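Local coordinates for malonyl CoA-acyl carrier protein transacylase (PDB 3G87), which probably transfers the malonyl group of malonyl-CoA to holo-acyl carrier protein, releasing free CoA, at residues Lys112-Arg116 with His210-Phe214. Residues are numbered along the deposited sequence; the frame is centred on the assembly and turned at random.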
# COMPACT_ATOMS: atom_id res chain seq x y z
N LYS A 112 13.25 -1.77 8.95
CA LYS A 112 13.87 -0.50 9.25
C LYS A 112 13.40 0.64 8.34
O LYS A 112 13.13 1.77 8.83
CB LYS A 112 15.39 -0.61 9.18
CG LYS A 112 16.02 -1.26 10.39
CD LYS A 112 17.35 -1.79 9.95
CE LYS A 112 18.35 -1.78 11.06
NZ LYS A 112 19.34 -2.91 10.94
N LEU A 113 13.28 0.39 7.04
CA LEU A 113 12.76 1.45 6.18
C LEU A 113 11.31 1.84 6.55
O LEU A 113 10.99 3.03 6.52
CB LEU A 113 12.85 1.08 4.71
CG LEU A 113 14.21 0.77 4.08
CD1 LEU A 113 13.94 0.20 2.68
CD2 LEU A 113 15.23 2.00 3.99
N VAL A 114 10.50 0.85 6.89
CA VAL A 114 9.10 1.00 7.22
C VAL A 114 8.84 1.82 8.49
O VAL A 114 8.03 2.66 8.50
CB VAL A 114 8.36 -0.34 7.23
CG1 VAL A 114 7.11 -0.25 7.90
CG2 VAL A 114 8.16 -0.87 5.88
N ALA A 115 9.59 1.53 9.53
CA ALA A 115 9.58 2.28 10.74
C ALA A 115 9.92 3.75 10.54
O ALA A 115 9.30 4.55 11.09
CB ALA A 115 10.42 1.65 11.76
N ARG A 116 10.88 4.08 9.72
CA ARG A 116 11.15 5.47 9.43
C ARG A 116 10.03 6.10 8.62
O ARG A 116 9.62 7.17 8.91
CB ARG A 116 12.52 5.68 8.78
CG ARG A 116 12.92 7.10 8.47
CD ARG A 116 13.88 7.68 9.41
NE ARG A 116 13.53 7.39 10.78
CZ ARG A 116 12.95 8.21 11.66
NH1 ARG A 116 12.70 7.78 12.85
NH2 ARG A 116 12.67 9.43 11.41
N HIS A 210 17.02 9.16 4.48
CA HIS A 210 17.24 7.98 5.28
C HIS A 210 17.67 6.83 4.36
O HIS A 210 18.51 6.07 4.71
CB HIS A 210 15.99 7.71 6.09
CG HIS A 210 15.95 6.40 6.79
ND1 HIS A 210 16.71 6.12 7.89
CD2 HIS A 210 15.17 5.33 6.59
CE1 HIS A 210 16.43 4.92 8.32
NE2 HIS A 210 15.50 4.42 7.55
N LEU A 211 17.08 6.79 3.18
CA LEU A 211 17.33 5.74 2.22
C LEU A 211 18.75 5.69 1.75
O LEU A 211 19.21 4.66 1.38
CB LEU A 211 16.43 5.89 1.01
CG LEU A 211 15.14 5.13 0.94
CD1 LEU A 211 14.29 5.66 -0.13
CD2 LEU A 211 15.39 3.66 0.74
N GLN A 212 19.43 6.82 1.79
CA GLN A 212 20.80 6.91 1.37
C GLN A 212 21.76 6.10 2.20
O GLN A 212 22.82 5.82 1.77
CB GLN A 212 21.23 8.36 1.17
CG GLN A 212 20.71 8.99 -0.10
CD GLN A 212 20.81 10.50 -0.15
OE1 GLN A 212 20.39 11.19 0.75
NE2 GLN A 212 21.35 11.02 -1.22
N SER A 213 21.33 5.66 3.36
CA SER A 213 22.11 4.74 4.18
C SER A 213 22.02 3.25 3.89
O SER A 213 22.52 2.47 4.64
CB SER A 213 21.76 4.89 5.64
OG SER A 213 21.98 6.15 6.11
N PHE A 214 21.35 2.87 2.82
CA PHE A 214 20.99 1.49 2.52
C PHE A 214 21.35 1.25 1.05
O PHE A 214 21.20 2.14 0.17
CB PHE A 214 19.48 1.25 2.79
CG PHE A 214 19.08 1.45 4.26
CD1 PHE A 214 19.26 0.43 5.20
CD2 PHE A 214 18.58 2.67 4.70
CE1 PHE A 214 18.94 0.63 6.56
CE2 PHE A 214 18.24 2.86 6.03
CZ PHE A 214 18.42 1.85 6.96
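The imidazole of His210 lies between the aliphatic stem of Arg116 and the ring of Phe214. Arg116 CG sits over one face in a CH-pi contact, 3.6 Å from the centroid of the His210 ring and 20° off its normal, while Phe214 CE2 approaches the opposite face, displaced toward the rim. With CG of His210 anti to the backbone N (chi1 169°), the ring is carried toward helix 107-123. The methylene groups of Arg116 do the touching: its chain bends at chi2 and chi3, and the guanidinium plane stands 70° from the imidazole.

A second CH-pi contact comes from Leu113, whose CD2 rests over the Phe214 face, 3.9 Å from the centroid of that ring. The same methyl also meets Leu211 CD2 at 3.7 Å; both leucines are buried, and Leu113 also packs on Phe96 and Phe105.

No hydrogen bond spans the two segments. Backbone bonding within 210-214 shapes that segment: Phe214 N donates to Leu211 O (3.1 Å), closing a type I beta turn that brings the Phe214 ring back beside His210. This is side-chain packing between helix 107-123 and the last part of helix 201-211 with the turn that follows, within the acyltransferase domain.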